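Local coordinates for Alr1585 protein (Nostoc sp., PDB 5C2I), which is a haem-binding peroxidase of the dye-decolourising (DyP) type that probably uses hydrogen peroxide to oxidise dyes and related substrates, at residues P52-V55 with E56-K59; E79-K82 with Y83-G87; F457-S460 with I461-K465. The protein carries 1 engineered substitution. All blocks are in the same frame, centred on the assembly; numbering follows the deposited sequence.

Contact 1: P52-V55 with E56-K59; sequences PEQV and EVVK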
loop_
_atom_site.group_PDB
_atom_site.type_symbol
_atom_site.label_atom_id
_atom_site.label_comp_id
_atom_site.label_asym_id
_atom_site.label_seq_id
_atom_site.Cartn_x
_atom_site.Cartn_y
_atom_site.Cartn_z
ATOM N N PRO A 52 18.756 -42.210 16.016
ATOM C CA PRO A 52 19.683 -43.118 16.679
ATOM C C PRO A 52 20.563 -43.885 15.722
ATOM O O PRO A 52 20.109 -44.281 14.661
ATOM C CB PRO A 52 18.765 -44.108 17.434
ATOM C CG PRO A 52 17.526 -43.340 17.688
ATOM C CD PRO A 52 17.378 -42.359 16.530
ATOM N N GLU A 53 21.831 -44.044 16.100
ATOM C CA GLU A 53 22.780 -44.893 15.388
ATOM C C GLU A 53 23.098 -44.385 13.993
ATOM O O GLU A 53 23.531 -45.152 13.166
ATOM C CB GLU A 53 22.254 -46.336 15.269
ATOM C CG GLU A 53 21.588 -46.865 16.532
ATOM C CD GLU A 53 22.583 -47.342 17.556
ATOM O OE1 GLU A 53 23.391 -48.253 17.196
ATOM O OE2 GLU A 53 22.517 -46.854 18.722
ATOM N N GLN A 54 22.958 -43.089 13.754
ATOM C CA GLN A 54 23.280 -42.519 12.438
ATOM C C GLN A 54 24.316 -41.416 12.509
ATOM O O GLN A 54 24.304 -40.484 11.705
ATOM C CB GLN A 54 22.003 -42.006 11.793
ATOM C CG GLN A 54 20.928 -43.077 11.772
ATOM C CD GLN A 54 20.271 -43.189 10.438
ATOM O OE1 GLN A 54 20.919 -43.488 9.443
ATOM N NE2 GLN A 54 18.972 -42.964 10.409
ATOM N N VAL A 55 25.262 -41.566 13.424
ATOM C CA VAL A 55 26.194 -40.486 13.727
ATOM C C VAL A 55 26.980 -40.079 12.488
ATOM O O VAL A 55 27.088 -38.893 12.174
ATOM C CB VAL A 55 27.167 -40.853 14.861
ATOM C CG1 VAL A 55 28.132 -39.694 15.099
ATOM C CG2 VAL A 55 26.384 -41.185 16.132
ATOM N N GLU A 56 27.518 -41.053 11.765
ATOM C CA GLU A 56 28.393 -40.713 10.634
ATOM C C GLU A 56 27.624 -39.967 9.530
ATOM O O GLU A 56 28.100 -38.938 9.035
ATOM C CB GLU A 56 29.087 -41.974 10.080
ATOM C CG GLU A 56 29.869 -41.826 8.770
ATOM C CD GLU A 56 31.153 -40.987 8.825
ATOM O OE1 GLU A 56 31.861 -41.013 9.878
ATOM O OE2 GLU A 56 31.482 -40.290 7.790
ATOM N N VAL A 57 26.436 -40.430 9.161
ATOM C CA VAL A 57 25.674 -39.706 8.116
ATOM C C VAL A 57 25.134 -38.370 8.611
ATOM O O VAL A 57 24.989 -37.396 7.829
ATOM C CB VAL A 57 24.558 -40.563 7.470
ATOM C CG1 VAL A 57 25.166 -41.745 6.742
ATOM C CG2 VAL A 57 23.534 -41.029 8.484
ATOM N N VAL A 58 24.875 -38.258 9.912
ATOM C CA VAL A 58 24.543 -36.957 10.488
ATOM C C VAL A 58 25.698 -35.994 10.349
ATOM O O VAL A 58 25.519 -34.832 9.936
ATOM C CB VAL A 58 24.118 -37.065 11.971
ATOM C CG1 VAL A 58 24.113 -35.701 12.662
ATOM C CG2 VAL A 58 22.746 -37.712 12.063
ATOM N N LYS A 59 26.897 -36.470 10.642
ATOM C CA LYS A 59 28.065 -35.623 10.518
ATOM C C LYS A 59 28.277 -35.177 9.080
ATOM O O LYS A 59 28.624 -33.992 8.857
ATOM C CB LYS A 59 29.303 -36.306 11.051
ATOM C CG LYS A 59 29.310 -36.405 12.556
ATOM C CD LYS A 59 30.570 -37.038 13.088
ATOM C CE LYS A 59 30.607 -36.970 14.613
ATOM N NZ LYS A 59 31.792 -37.637 15.159
#
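The flat side-chain amide of Q54 meets V57 through its oxygen, with OE1 3.7 Å from V57 CG2. The carbonyl of Q54 meets the same methyl, its O lying 3.4 Å from V57 CG2. This is the start of helix 55-68, and Q54 occupies the N-cap position. The helix opens directly behind the loop that leaves strand 42-50, within the dimeric alpha+beta barrel region of the DyP family. With chi1 at -64°, CG1 of V57 points away from the carbonyl carbon, which leaves CG2 between the backbone N and the carbonyl carbon, facing Q54. The two side chains cross at a slant. V58 meets the same carbonyl, with CG2 3.2 Å from Q54 O. The peptide hydrogen of V58 is bound by that oxygen too, in a bond of 2.9 Å from V58 N to Q54 O. One residue on, K59 N donates to V55 O, also at 2.9 Å. Outside the turn, V57 and V58 rest on I176 of helix 159-176, while V55 and V58 also touch Y105. The E56 carboxylate is bonded to Q60, and K59 NZ makes a weak bond to the L106 carbonyl. K59 is extended beyond CG and runs alongside V55, pointing the same way. Its CE lies 3.7 Å from V55 CG1, and its CG lies 3.4 Å from V55 O.

Contact 2: E79-K82 with Y83-G87; sequences EAFK and YRQKG
R84 folds back over the preceding turn and packs closely on A80 and F81. A80 O lies 3.6 Å above one face of the R84 guanidinium, displaced toward its rim. NH1 of R84 is 3.6 Å from A80 CB, and NH2 of R84 is 3.6 Å from F81 CA. The bend at chi3 (-71°) brings the guanidinium here. The F81 ring stands almost perpendicular to it, the planes 84° apart. Q85 approaches the same ring further out, with NE2 3.9 Å from F81 CE2, and their planes are 56° apart. An alanine in place of F81 would remove the ring and would probably leave the Q85 amide freer to turn. These contacts belong to the last turns of helix 73-86. Four backbone bonds, from Y83 N to E79 O through K86 N to K82 O, hold the turns, and G87 ends the helix with positive phi. The lysine pair, K82 and K86, is exposed and packed more loosely. The two chains run side by side, with K82 CE 4.1 Å from K86 NZ. Their like-charged NZ atoms stay 5.3 Å apart and probably repel mildly. E79, by contrast, is buried and forms a salt bridge with R40.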
loop_
_atom_site.group_PDB
_atom_site.type_symbol
_atom_site.label_atom_id
_atom_site.label_comp_id
_atom_site.label_asym_id
_atom_site.label_seq_id
_atom_site.Cartn_x
_atom_site.Cartn_y
_atom_site.Cartn_z
ATOM N N GLU A 79 27.354 -9.420 2.003
ATOM C CA GLU A 79 26.018 -9.450 1.408
ATOM C C GLU A 79 25.305 -8.113 1.649
ATOM O O GLU A 79 24.601 -7.622 0.754
ATOM C CB GLU A 79 25.161 -10.602 2.021
ATOM C CG GLU A 79 25.525 -12.003 1.514
ATOM C CD GLU A 79 24.879 -13.113 2.340
ATOM O OE1 GLU A 79 24.419 -12.870 3.463
ATOM O OE2 GLU A 79 24.850 -14.241 1.882
ATOM N N ALA A 80 25.452 -7.546 2.848
ATOM C CA ALA A 80 24.857 -6.238 3.137
ATOM C C ALA A 80 25.525 -5.146 2.283
ATOM O O ALA A 80 24.852 -4.276 1.731
ATOM C CB ALA A 80 24.955 -5.904 4.616
ATOM N N PHE A 81 26.847 -5.240 2.123
ATOM C CA PHE A 81 27.611 -4.248 1.332
ATOM C C PHE A 81 27.168 -4.283 -0.127
ATOM O O PHE A 81 26.917 -3.233 -0.733
ATOM C CB PHE A 81 29.122 -4.507 1.461
ATOM C CG PHE A 81 29.999 -3.526 0.709
ATOM C CD1 PHE A 81 30.416 -2.339 1.315
ATOM C CD2 PHE A 81 30.455 -3.811 -0.570
ATOM C CE1 PHE A 81 31.259 -1.448 0.631
ATOM C CE2 PHE A 81 31.295 -2.912 -1.264
ATOM C CZ PHE A 81 31.693 -1.738 -0.645
ATOM N N LYS A 82 27.093 -5.490 -0.695
ATOM C CA LYS A 82 26.702 -5.659 -2.104
ATOM C C LYS A 82 25.255 -5.202 -2.320
ATOM O O LYS A 82 24.948 -4.607 -3.350
ATOM C CB LYS A 82 26.888 -7.120 -2.570
ATOM C CG LYS A 82 28.118 -7.354 -3.426
ATOM C CD LYS A 82 28.090 -8.738 -4.073
ATOM C CE LYS A 82 29.435 -9.098 -4.694
ATOM N NZ LYS A 82 30.451 -9.425 -3.649
ATOM N N TYR A 83 24.379 -5.485 -1.357
ATOM C CA TYR A 83 22.999 -5.017 -1.433
ATOM C C TYR A 83 22.906 -3.472 -1.462
ATOM O O TYR A 83 22.239 -2.916 -2.346
ATOM C CB TYR A 83 22.123 -5.578 -0.316
ATOM C CG TYR A 83 20.732 -4.983 -0.367
ATOM C CD1 TYR A 83 19.803 -5.401 -1.325
ATOM C CD2 TYR A 83 20.370 -3.952 0.500
ATOM C CE1 TYR A 83 18.546 -4.824 -1.403
ATOM C CE2 TYR A 83 19.114 -3.377 0.431
ATOM C CZ TYR A 83 18.215 -3.817 -0.516
ATOM O OH TYR A 83 16.974 -3.242 -0.568
ATOM N N ARG A 84 23.597 -2.785 -0.549
ATOM C CA ARG A 84 23.588 -1.304 -0.541
ATOM C C ARG A 84 24.206 -0.702 -1.798
ATOM O O ARG A 84 23.690 0.258 -2.343
ATOM C CB ARG A 84 24.375 -0.726 0.634
ATOM C CG ARG A 84 23.790 -0.828 2.020
ATOM C CD ARG A 84 24.650 -0.020 3.001
ATOM N NE ARG A 84 25.957 -0.640 3.251
ATOM C CZ ARG A 84 26.172 -1.695 4.053
ATOM N NH1 ARG A 84 25.170 -2.298 4.692
ATOM N NH2 ARG A 84 27.397 -2.149 4.216
ATOM N N GLN A 85 25.314 -1.270 -2.250
ATOM C CA GLN A 85 26.099 -0.687 -3.329
ATOM C C GLN A 85 25.492 -0.971 -4.717
ATOM O O GLN A 85 25.541 -0.111 -5.599
ATOM C CB GLN A 85 27.529 -1.230 -3.272
ATOM C CG GLN A 85 28.521 -0.489 -4.154
ATOM C CD GLN A 85 29.739 -1.328 -4.489
ATOM O OE1 GLN A 85 29.619 -2.512 -4.792
ATOM N NE2 GLN A 85 30.917 -0.721 -4.432
ATOM N N LYS A 86 24.935 -2.168 -4.912
ATOM C CA LYS A 86 24.478 -2.614 -6.236
ATOM C C LYS A 86 23.050 -3.184 -6.299
ATOM O O LYS A 86 22.630 -3.651 -7.358
ATOM C CB LYS A 86 25.458 -3.669 -6.761
ATOM C CG LYS A 86 26.922 -3.278 -6.601
ATOM C CD LYS A 86 27.771 -3.976 -7.653
ATOM C CE LYS A 86 27.534 -5.478 -7.659
ATOM N NZ LYS A 86 28.775 -6.287 -7.564
ATOM N N GLY A 87 22.306 -3.137 -5.195
ATOM C CA GLY A 87 20.935 -3.651 -5.162
ATOM C C GLY A 87 20.808 -5.168 -5.247
ATOM O O GLY A 87 19.701 -5.693 -5.190
#

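Contact 3: F457-S460 with I461-K465; sequences FAPS and ISFLK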
loop_
_atom_site.group_PDB
_atom_site.type_symbol
_atom_site.label_atom_id
_atom_site.label_comp_id
_atom_site.label_asym_id
_atom_site.label_seq_id
_atom_site.Cartn_x
_atom_site.Cartn_y
_atom_site.Cartn_z
ATOM N N PHE A 457 25.106 -23.751 21.657
ATOM C CA PHE A 457 26.351 -23.092 21.253
ATOM C C PHE A 457 26.327 -22.986 19.737
ATOM O O PHE A 457 25.912 -23.932 19.053
ATOM C CB PHE A 457 27.532 -23.912 21.707
ATOM C CG PHE A 457 28.857 -23.245 21.486
ATOM C CD1 PHE A 457 29.195 -22.097 22.176
ATOM C CD2 PHE A 457 29.751 -23.766 20.603
ATOM C CE1 PHE A 457 30.409 -21.469 21.971
ATOM C CE2 PHE A 457 31.016 -23.187 20.420
ATOM C CZ PHE A 457 31.324 -22.000 21.080
ATOM N N ALA A 458 26.684 -21.808 19.224
ATOM C CA ALA A 458 26.936 -21.587 17.803
ATOM C C ALA A 458 28.399 -21.912 17.547
ATOM O O ALA A 458 29.263 -21.110 17.883
ATOM C CB ALA A 458 26.656 -20.140 17.436
ATOM N N PRO A 459 28.706 -23.095 16.963
ATOM C CA PRO A 459 30.109 -23.423 16.775
ATOM C C PRO A 459 30.765 -22.633 15.652
ATOM O O PRO A 459 30.081 -22.036 14.835
ATOM C CB PRO A 459 30.084 -24.932 16.442
ATOM C CG PRO A 459 28.705 -25.388 16.746
ATOM C CD PRO A 459 27.827 -24.193 16.557
ATOM N N SER A 460 32.091 -22.638 15.622
ATOM C CA SER A 460 32.840 -22.076 14.512
ATOM C C SER A 460 32.501 -22.878 13.271
ATOM O O SER A 460 32.112 -24.067 13.358
ATOM C CB SER A 460 34.351 -22.155 14.802
ATOM O OG SER A 460 34.817 -23.500 14.851
ATOM N N ILE A 461 32.599 -22.223 12.127
ATOM C CA ILE A 461 32.269 -22.830 10.859
ATOM C C ILE A 461 33.239 -23.982 10.507
ATOM O O ILE A 461 32.786 -25.043 10.055
ATOM C CB ILE A 461 32.193 -21.767 9.742
ATOM C CG1 ILE A 461 30.986 -20.846 10.049
ATOM C CG2 ILE A 461 32.084 -22.439 8.379
ATOM C CD1 ILE A 461 30.918 -19.583 9.214
ATOM N N SER A 462 34.522 -23.798 10.782
ATOM C CA SER A 462 35.536 -24.832 10.509
ATOM C C SER A 462 35.245 -26.110 11.275
ATOM O O SER A 462 35.389 -27.215 10.723
ATOM C CB SER A 462 36.974 -24.329 10.788
ATOM O OG SER A 462 37.141 -23.930 12.153
ATOM N N PHE A 463 34.804 -26.002 12.517
ATOM C CA PHE A 463 34.408 -27.180 13.267
ATOM C C PHE A 463 33.342 -27.971 12.510
ATOM O O PHE A 463 33.470 -29.213 12.325
ATOM C CB PHE A 463 33.909 -26.833 14.646
ATOM C CG PHE A 463 33.184 -27.941 15.338
ATOM C CD1 PHE A 463 33.872 -29.018 15.887
ATOM C CD2 PHE A 463 31.819 -27.894 15.525
ATOM C CE1 PHE A 463 33.226 -30.043 16.555
ATOM C CE2 PHE A 463 31.140 -28.925 16.219
ATOM C CZ PHE A 463 31.838 -30.011 16.721
ATOM N N LEU A 464 32.319 -27.270 12.047
ATOM C CA LEU A 464 31.214 -27.903 11.373
ATOM C C LEU A 464 31.603 -28.489 10.015
ATOM O O LEU A 464 31.118 -29.566 9.626
ATOM C CB LEU A 464 30.052 -26.912 11.248
ATOM C CG LEU A 464 29.472 -26.378 12.566
ATOM C CD1 LEU A 464 28.512 -25.251 12.329
ATOM C CD2 LEU A 464 28.804 -27.524 13.325
ATOM N N LYS A 465 32.455 -27.788 9.286
ATOM C CA LYS A 465 32.870 -28.248 7.979
ATOM C C LYS A 465 33.768 -29.491 7.989
ATOM O O LYS A 465 33.926 -30.099 6.946
ATOM C CB LYS A 465 33.633 -27.147 7.249
ATOM C CG LYS A 465 32.792 -25.987 6.748
ATOM C CD LYS A 465 33.658 -25.137 5.823
ATOM C CE LYS A 465 32.893 -23.962 5.278
ATOM N NZ LYS A 465 33.755 -23.231 4.304
#
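P459 and F463 meet through apolar carbons, with P459 CB 3.6 Å from F463 CD2. The proline approaches the phenyl ring at a slant. P459 CG also reaches L464 CD2 at 4.0 Å, and these two side chains cross at about a right angle. At chi1 166° the F463 ring swings to the side opposite its backbone N, back toward the proline. The carbonyl oxygen of S460 lies at the edge of that ring, near its plane.

The polar contacts belong to the N-cap of helix 461-465. S460 is the N-cap residue. Its OG takes the peptide hydrogen of F463 in a weak bond, 3.4 Å from OG to F463 N, with an N-H...O angle of 155°. The hydroxyl can do so because chi1 (66°) places OG between the backbone N and the carbonyl carbon. The capping oxygen is held from outside as well, by a hydrogen bond with D241. S460 O accepts from L464 N, again weakly, at 3.5 Å. The hydroxyl of S462 comes within 3.6 Å of S460, OG to OG, but its stronger bonds are to D29, at the end of helix 24-29, and to the N245 peptide nitrogen.

The cap joins the end of strand 448-458 to the short final helix. P459 and F463 both touch L98 of strand 93-98. L464 reaches F96 of that strand, and also I62 and A66 of helix 55-68.

The three contacts come in series along the chain. Contact 1 begins helix 55-68, contact 2 ends the next helix, 73-86, and contact 3 lies at the carboxyl end. Contacts 1 and 2 both lie in the N-terminal dimeric alpha+beta barrel region, yet their centres are about 39 Å apart. Contacts 1 and 3 are closer, with centres about 17 Å apart and nearest atoms about 5 Å. Helix 55-68 joins them: K59 at its start touches the chain end at L467 and A468, and the C-terminal helix rests further along it. Contact 2 stands about 26 Å from contact 3, centre to centre. The C-terminal helix therefore packs back onto the N-terminal barrel region, linking the two halves of the peroxidase.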